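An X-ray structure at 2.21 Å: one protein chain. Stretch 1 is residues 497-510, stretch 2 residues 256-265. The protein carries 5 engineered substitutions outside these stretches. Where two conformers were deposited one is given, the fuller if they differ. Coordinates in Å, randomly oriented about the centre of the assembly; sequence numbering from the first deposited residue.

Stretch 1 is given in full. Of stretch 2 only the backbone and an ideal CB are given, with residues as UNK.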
ATOM      1  N   THR A 497      -6.874   0.932  25.085  1.00 60.36           N
ATOM      2  CA  THR A 497      -6.751   2.350  24.788  1.00 65.04           C
ATOM      3  C   THR A 497      -6.662   2.594  23.287  1.00 71.77           C
ATOM      4  O   THR A 497      -6.166   1.760  22.523  1.00 78.68           O
ATOM      5  CB  THR A 497      -5.518   2.938  25.478  1.00 62.13           C
ATOM      6  OG1 THR A 497      -5.361   4.310  25.097  1.00 64.30           O
ATOM      7  CG2 THR A 497      -4.268   2.162  25.092  1.00 58.00           C
ATOM      8  N   THR A 498      -7.164   3.758  22.867  1.00 72.95           N
ATOM      9  CA  THR A 498      -7.057   4.204  21.484  1.00 75.42           C
ATOM     10  C   THR A 498      -6.484   5.613  21.387  1.00 78.82           C
ATOM     11  O   THR A 498      -6.532   6.215  20.307  1.00 77.04           O
ATOM     12  CB  THR A 498      -8.421   4.154  20.784  1.00 77.02           C
ATOM     13  OG1 THR A 498      -9.369   4.933  21.524  1.00 81.30           O
ATOM     14  CG2 THR A 498      -8.917   2.717  20.681  1.00 75.77           C
ATOM     15  N   GLU A 499      -5.949   6.148  22.480  1.00 82.64           N
ATOM     16  CA  GLU A 499      -5.422   7.502  22.485  1.00 89.05           C
ATOM     17  C   GLU A 499      -4.104   7.572  21.719  1.00 83.61           C
ATOM     18  O   GLU A 499      -3.436   6.563  21.475  1.00 81.31           O
ATOM     19  CB  GLU A 499      -5.216   7.988  23.921  1.00 97.37           C
ATOM     20  CG  GLU A 499      -6.469   7.932  24.779  1.00105.64           C
ATOM     21  CD  GLU A 499      -7.504   8.959  24.366  1.00115.08           C
ATOM     22  OE1 GLU A 499      -7.127  10.132  24.156  1.00118.90           O
ATOM     23  OE2 GLU A 499      -8.691   8.593  24.244  1.00118.57           O
ATOM     24  N   HIS A 500      -3.735   8.791  21.341  1.00 81.90           N
ATOM     25  CA  HIS A 500      -2.484   9.065  20.639  1.00 80.40           C
ATOM     26  C   HIS A 500      -1.602   9.886  21.573  1.00 80.72           C
ATOM     27  O   HIS A 500      -1.793  11.095  21.723  1.00 85.12           O
ATOM     28  CB  HIS A 500      -2.744   9.796  19.326  1.00 81.93           C
ATOM     29  CG  HIS A 500      -1.510  10.043  18.512  1.00 90.05           C
ATOM     30  ND1 HIS A 500      -0.294   9.462  18.801  1.00 92.88           N
ATOM     31  CD2 HIS A 500      -1.309  10.810  17.415  1.00 92.17           C
ATOM     32  CE1 HIS A 500       0.604   9.860  17.917  1.00 92.29           C
ATOM     33  NE2 HIS A 500       0.013  10.679  17.065  1.00 91.35           N
ATOM     34  N   GLY A 501      -0.638   9.223  22.206  1.00 78.18           N
ATOM     35  CA  GLY A 501       0.298   9.878  23.099  1.00 76.03           C
ATOM     36  C   GLY A 501       0.226   9.426  24.541  1.00 74.13           C
ATOM     37  O   GLY A 501       1.019   9.905  25.360  1.00 69.98           O
ATOM     38  N   SER A 502      -0.694   8.527  24.885  1.00 73.40           N
ATOM     39  CA  SER A 502      -0.834   8.043  26.248  1.00 69.19           C
ATOM     40  C   SER A 502      -1.214   6.572  26.220  1.00 69.70           C
ATOM     41  O   SER A 502      -1.669   6.043  25.203  1.00 71.18           O
ATOM     42  CB  SER A 502      -1.883   8.846  27.029  1.00 69.26           C
ATOM     43  OG  SER A 502      -3.181   8.657  26.488  1.00 70.05           O
ATOM     44  N   ASN A 503      -1.017   5.916  27.367  1.00 61.15           N
ATOM     45  CA  ASN A 503      -1.309   4.503  27.545  1.00 53.34           C
ATOM     46  C   ASN A 503      -1.381   4.234  29.037  1.00 51.96           C
ATOM     47  O   ASN A 503      -0.539   4.752  29.783  1.00 50.05           O
ATOM     48  CB  ASN A 503      -0.236   3.623  26.893  1.00 52.77           C
ATOM     49  CG  ASN A 503      -0.608   2.153  26.890  1.00 50.84           C
ATOM     50  OD1 ASN A 503      -0.558   1.484  27.922  1.00 50.44           O
ATOM     51  ND2 ASN A 503      -0.971   1.639  25.722  1.00 49.49           N
ATOM     52  N   PRO A 504      -2.355   3.450  29.509  1.00 52.91           N
ATOM     53  CA  PRO A 504      -2.466   3.210  30.958  1.00 52.47           C
ATOM     54  C   PRO A 504      -1.269   2.491  31.554  1.00 52.64           C
ATOM     55  O   PRO A 504      -1.047   2.590  32.766  1.00 52.13           O
ATOM     56  CB  PRO A 504      -3.740   2.360  31.079  1.00 55.34           C
ATOM     57  CG  PRO A 504      -4.493   2.606  29.811  1.00 63.04           C
ATOM     58  CD  PRO A 504      -3.455   2.825  28.758  1.00 61.33           C
ATOM     59  N   GLU A 505      -0.492   1.773  30.746  1.00 53.13           N
ATOM     60  CA  GLU A 505       0.654   1.015  31.221  1.00 48.52           C
ATOM     61  C   GLU A 505       1.967   1.763  31.047  1.00 47.46           C
ATOM     62  O   GLU A 505       3.034   1.184  31.274  1.00 50.55           O
ATOM     63  CB  GLU A 505       0.722  -0.334  30.502  1.00 50.92           C
ATOM     64  CG  GLU A 505      -0.568  -1.126  30.581  1.00 50.73           C
ATOM     65  CD  GLU A 505      -0.986  -1.400  32.011  1.00 53.59           C
ATOM     66  OE1 GLU A 505      -0.094  -1.595  32.862  1.00 52.06           O
ATOM     67  OE2 GLU A 505      -2.204  -1.412  32.287  1.00 52.97           O
ATOM     68  N   PHE A 506       1.917   3.030  30.646  1.00 49.35           N
ATOM     69  CA  PHE A 506       3.110   3.835  30.431  1.00 50.72           C
ATOM     70  C   PHE A 506       2.931   5.185  31.108  1.00 55.78           C
ATOM     71  O   PHE A 506       1.830   5.744  31.115  1.00 58.00           O
ATOM     72  CB  PHE A 506       3.396   4.024  28.933  1.00 47.45           C
ATOM     73  CG  PHE A 506       3.754   2.751  28.216  1.00 45.31           C
ATOM     74  CD1 PHE A 506       2.772   1.848  27.842  1.00 40.60           C
ATOM     75  CD2 PHE A 506       5.072   2.463  27.907  1.00 40.02           C
ATOM     76  CE1 PHE A 506       3.097   0.678  27.183  1.00 39.58           C
ATOM     77  CE2 PHE A 506       5.406   1.296  27.244  1.00 39.00           C
ATOM     78  CZ  PHE A 506       4.417   0.402  26.880  1.00 38.77           C
ATOM     79  N   THR A 507       4.017   5.703  31.683  1.00 60.75           N
ATOM     80  CA  THR A 507       3.939   6.969  32.405  1.00 69.77           C
ATOM     81  C   THR A 507       3.687   8.127  31.447  1.00 70.50           C
ATOM     82  O   THR A 507       2.712   8.873  31.596  1.00 79.53           O
ATOM     83  CB  THR A 507       5.220   7.197  33.211  1.00 70.33           C
ATOM     84  OG1 THR A 507       6.340   7.294  32.321  1.00 79.62           O
ATOM     85  CG2 THR A 507       5.449   6.048  34.180  1.00 66.75           C
ATOM     86  N   GLY A 508       4.552   8.289  30.451  1.00 57.91           N
ATOM     87  CA  GLY A 508       4.388   9.358  29.485  1.00 56.66           C
ATOM     88  C   GLY A 508       3.978   8.860  28.115  1.00 55.50           C
ATOM     89  O   GLY A 508       3.148   7.953  27.999  1.00 55.68           O
ATOM     90  N   ASN A 509       4.555   9.445  27.072  1.00 52.89           N
ATOM     91  CA  ASN A 509       4.266   9.021  25.708  1.00 49.15           C
ATOM     92  C   ASN A 509       5.059   7.760  25.382  1.00 48.13           C
ATOM     93  O   ASN A 509       6.294   7.806  25.370  1.00 49.10           O
ATOM     94  CB  ASN A 509       4.612  10.129  24.722  1.00 46.97           C
ATOM     95  CG  ASN A 509       4.294   9.757  23.284  1.00 54.27           C
ATOM     96  OD1 ASN A 509       3.517   8.839  23.024  1.00 55.11           O
ATOM     97  ND2 ASN A 509       4.896  10.474  22.343  1.00 54.78           N
ATOM     98  N   PRO A 510       4.402   6.629  25.112  1.00 47.36           N
ATOM     99  CA  PRO A 510       5.150   5.397  24.807  1.00 45.35           C
ATOM    100  C   PRO A 510       6.026   5.503  23.573  1.00 48.50           C
ATOM    101  O   PRO A 510       7.005   4.756  23.464  1.00 50.33           O
ATOM    102  CB  PRO A 510       4.044   4.349  24.612  1.00 46.11           C
ATOM    103  CG  PRO A 510       2.839   4.925  25.284  1.00 49.38           C
ATOM    104  CD  PRO A 510       2.946   6.409  25.121  1.00 48.99           C
ATOM    105  N   UNK A 256       0.471  -2.382  22.472  1.00 42.50           N
ATOM    106  CA  UNK A 256       0.118  -1.133  21.803  1.00 47.76           C
ATOM    107  C   UNK A 256       1.087  -0.017  22.171  1.00 50.17           C
ATOM    108  O   UNK A 256       1.444   0.809  21.324  1.00 53.78           O
ATOM    109  CB  UNK A 256      -1.313  -0.724  22.160  1.00 47.76           C
ATOM    110  N   UNK A 257       1.525   0.022  23.430  1.00 42.89           N
ATOM    111  CA  UNK A 257       2.494   1.029  23.828  1.00 39.13           C
ATOM    112  C   UNK A 257       3.876   0.759  23.269  1.00 36.79           C
ATOM    113  O   UNK A 257       4.567   1.679  22.825  1.00 39.75           O
ATOM    114  CB  UNK A 257       2.564   1.113  25.354  1.00 39.13           C
ATOM    115  N   UNK A 258       4.302  -0.507  23.288  1.00 38.73           N
ATOM    116  CA  UNK A 258       5.573  -0.872  22.672  1.00 43.54           C
ATOM    117  C   UNK A 258       5.597  -0.500  21.195  1.00 39.65           C
ATOM    118  O   UNK A 258       6.624  -0.047  20.676  1.00 38.88           O
ATOM    119  CB  UNK A 258       5.835  -2.370  22.841  1.00 43.54           C
ATOM    120  N   UNK A 259       4.471  -0.675  20.503  1.00 42.62           N
ATOM    121  CA  UNK A 259       4.366  -0.388  19.078  1.00 43.04           C
ATOM    122  C   UNK A 259       3.624   0.916  18.804  1.00 44.35           C
ATOM    123  O   UNK A 259       3.047   1.086  17.725  1.00 44.22           O
ATOM    124  CB  UNK A 259       3.662  -1.543  18.364  1.00 43.04           C
ATOM    125  N   UNK A 260       3.629   1.846  19.762  1.00 45.43           N
ATOM    126  CA  UNK A 260       2.867   3.080  19.595  1.00 44.43           C
ATOM    127  C   UNK A 260       3.459   3.993  18.531  1.00 41.25           C
ATOM    128  O   UNK A 260       2.751   4.869  18.024  1.00 43.66           O
ATOM    129  CB  UNK A 260       2.789   3.829  20.927  1.00 44.43           C
ATOM    130  N   UNK A 261       4.733   3.809  18.175  1.00 41.91           N
ATOM    131  CA  UNK A 261       5.318   4.587  17.091  1.00 41.37           C
ATOM    132  C   UNK A 261       4.647   4.314  15.751  1.00 44.45           C
ATOM    133  O   UNK A 261       4.914   5.036  14.784  1.00 43.33           O
ATOM    134  CB  UNK A 261       6.816   4.291  16.987  1.00 41.37           C
ATOM    135  N   UNK A 262       3.789   3.299  15.673  1.00 44.36           N
ATOM    136  CA  UNK A 262       3.058   2.954  14.465  1.00 43.33           C
ATOM    137  C   UNK A 262       1.650   3.535  14.442  1.00 45.09           C
ATOM    138  O   UNK A 262       0.845   3.135  13.595  1.00 52.22           O
ATOM    139  CB  UNK A 262       2.989   1.433  14.319  1.00 43.33           C
ATOM    140  N   UNK A 263       1.336   4.466  15.347  1.00 41.90           N
ATOM    141  CA  UNK A 263      -0.042   4.932  15.488  1.00 40.06           C
ATOM    142  C   UNK A 263      -0.511   5.671  14.240  1.00 43.20           C
ATOM    143  O   UNK A 263      -1.508   5.287  13.617  1.00 50.03           O
ATOM    144  CB  UNK A 263      -0.172   5.840  16.712  1.00 40.06           C
ATOM    145  N   UNK A 264       0.185   6.757  13.885  0.58 44.52           N
ATOM    146  CA  UNK A 264      -0.136   7.492  12.666  0.58 44.35           C
ATOM    147  C   UNK A 264      -0.019   6.597  11.442  0.58 42.40           C
ATOM    148  O   UNK A 264      -0.868   6.641  10.544  0.58 42.14           O
ATOM    149  CB  UNK A 264       0.780   8.708  12.518  0.58 44.35           C
ATOM    150  N   UNK A 265       1.032   5.775  11.394  1.00 38.58           N
ATOM    151  CA  UNK A 265       1.252   4.908  10.243  1.00 35.58           C
ATOM    152  C   UNK A 265       0.115   3.911  10.078  1.00 42.33           C
ATOM    153  O   UNK A 265      -0.241   3.556   8.948  1.00 44.04           O
ATOM    154  CB  UNK A 265       2.584   4.167  10.381  1.00 35.58           C
TER

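Position 256 lies in a helix, with CA-to-CB running sideways to stretch 1. Its ideal CB is 4.3 Å from Asn503 ND2, and farther out lies the carbonyl Thr497 O, an acceptor for a long side chain. Lysine, arginine or glutamine could serve. The residue is Lys256; from chi2 on its chain is fully extended (t, t, t), and Lys256 NZ gives a hydrogen bond to Thr497 O at 3.0 Å.

Position 257 points its CB toward stretch 1, where there is no room: an ideal CB would sit 2.0 Å from Phe506 CE1, a clash. Its helical backbone angles do not demand glycine, but the neighbour does. Gly257 lets the ring close in, with Phe506 CE1 3.4 Å from Gly257 CA, while Pro510 CB packs 3.3 Å from Gly257 O.

At 258 the CB points away, so stretch 1 dictates little and many residues would do. It is Cys258, covalently bonded to a group elsewhere in the structure; here its backbone does the touching, Cys258 N lying 3.7 Å from Phe506 CZ. Position 259 also points away, has no stretch 1 atom near its CB and leaves helical angles; Leu259 makes no contact.

Position 260 points toward stretch 1, its CB 3.9 Å from Pro510 CB. Beyond lies the amide Gly501 N, a donor, which favours a side chain carrying an acceptor: histidine or glutamine, with apolar groups tolerable beside the proline. His260, with chi1 in t, presents a ring edge to Gly501 N, which donates to His260 NE2 at 3.0 Å; the acceptor nitrogen must therefore be unprotonated.

Positions 261 and 262 offer stretch 1 nothing to hold, and many side chains would suit. Tyr261 points away; Gln262 occupies the N-cap position before the next helix, and Gln262 NE2 makes a weak hydrogen bond to Tyr261 OH at 3.2 Å.

Position 263 again points toward stretch 1, its CB 4.2 Å from His500 ND1. A flat side chain, aromatic or histidine, could lie against that imidazole; a long aliphatic one could also cover it. His263 forms an offset stack with His500, planes at 29° and centroids 4.4 Å apart, with His263 CD2 3.3 Å from His500 CG.

At 264 the CB is sideways, 5.0 Å from His500 NE2, so a chain with some length suits. Glu264 brings its CG 3.8 Å from His500 NE2. Position 265 is out of reach; it is Phe265.

Stretch 2 256-265: KGCLHYQHEF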
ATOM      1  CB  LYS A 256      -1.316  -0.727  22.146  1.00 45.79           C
ATOM      2  CG  LYS A 256      -2.381  -1.420  21.314  1.00 48.94           C
ATOM      3  CD  LYS A 256      -3.727  -0.730  21.471  1.00 57.32           C
ATOM      4  CE  LYS A 256      -4.735  -1.236  20.453  1.00 62.17           C
ATOM      5  NZ  LYS A 256      -5.982  -0.425  20.466  1.00 65.99           N
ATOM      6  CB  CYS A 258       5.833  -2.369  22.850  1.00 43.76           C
ATOM      7  SG  CYS A 258       6.437  -2.848  24.487  1.00 45.56           S
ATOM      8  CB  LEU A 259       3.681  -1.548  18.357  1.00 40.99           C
ATOM      9  CG  LEU A 259       4.228  -2.949  18.635  1.00 38.77           C
ATOM     10  CD1 LEU A 259       3.465  -3.983  17.817  1.00 37.86           C
ATOM     11  CD2 LEU A 259       5.719  -3.020  18.341  1.00 36.01           C
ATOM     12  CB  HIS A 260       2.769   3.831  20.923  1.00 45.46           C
ATOM     13  CG  HIS A 260       1.821   4.989  20.888  1.00 47.79           C
ATOM     14  ND1 HIS A 260       0.483   4.844  20.592  1.00 48.35           N
ATOM     15  CD2 HIS A 260       2.018   6.311  21.099  1.00 48.91           C
ATOM     16  CE1 HIS A 260      -0.104   6.027  20.629  1.00 48.73           C
ATOM     17  NE2 HIS A 260       0.805   6.934  20.933  1.00 48.96           N
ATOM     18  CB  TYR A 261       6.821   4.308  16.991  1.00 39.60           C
ATOM     19  CG  TYR A 261       7.176   2.884  16.617  1.00 44.19           C
ATOM     20  CD1 TYR A 261       7.326   1.904  17.592  1.00 43.59           C
ATOM     21  CD2 TYR A 261       7.375   2.523  15.290  1.00 45.85           C
ATOM     22  CE1 TYR A 261       7.655   0.603  17.253  1.00 39.01           C
ATOM     23  CE2 TYR A 261       7.704   1.227  14.944  1.00 46.67           C
ATOM     24  CZ  TYR A 261       7.842   0.271  15.927  1.00 46.96           C
ATOM     25  OH  TYR A 261       8.170  -1.019  15.579  1.00 52.16           O
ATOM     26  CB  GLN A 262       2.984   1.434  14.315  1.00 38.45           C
ATOM     27  CG  GLN A 262       4.329   0.739  14.291  1.00 37.58           C
ATOM     28  CD  GLN A 262       4.205  -0.767  14.400  1.00 39.80           C
ATOM     29  OE1 GLN A 262       3.127  -1.295  14.665  1.00 43.59           O
ATOM     30  NE2 GLN A 262       5.312  -1.468  14.198  1.00 40.78           N
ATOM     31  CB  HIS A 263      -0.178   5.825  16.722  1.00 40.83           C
ATOM     32  CG  HIS A 263      -1.592   6.199  17.037  1.00 51.10           C
ATOM     33  ND1 HIS A 263      -2.461   5.345  17.684  1.00 55.55           N
ATOM     34  CD2 HIS A 263      -2.295   7.329  16.782  1.00 54.46           C
ATOM     35  CE1 HIS A 263      -3.634   5.936  17.822  1.00 55.78           C
ATOM     36  NE2 HIS A 263      -3.561   7.140  17.282  1.00 55.26           N
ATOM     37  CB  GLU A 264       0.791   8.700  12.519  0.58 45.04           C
ATOM     38  CG  GLU A 264       0.478   9.875  13.427  0.58 48.16           C
ATOM     39  CD  GLU A 264       1.584  10.915  13.419  0.58 51.63           C
ATOM     40  OE1 GLU A 264       2.620  10.684  14.078  0.58 50.12           O
ATOM     41  OE2 GLU A 264       1.425  11.952  12.741  0.58 54.42           O
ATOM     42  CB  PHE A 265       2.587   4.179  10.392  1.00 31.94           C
ATOM     43  CG  PHE A 265       3.068   3.525   9.129  1.00 39.23           C
ATOM     44  CD1 PHE A 265       3.743   4.259   8.168  1.00 42.02           C
ATOM     45  CD2 PHE A 265       2.854   2.175   8.906  1.00 35.13           C
ATOM     46  CE1 PHE A 265       4.193   3.661   7.007  1.00 38.79           C
ATOM     47  CE2 PHE A 265       3.300   1.570   7.748  1.00 36.98           C
ATOM     48  CZ  PHE A 265       3.970   2.315   6.797  1.00 39.61           C
TER
HETATM   49  O   HOH W   1       6.539   3.247  20.581  1.00 34.70           O
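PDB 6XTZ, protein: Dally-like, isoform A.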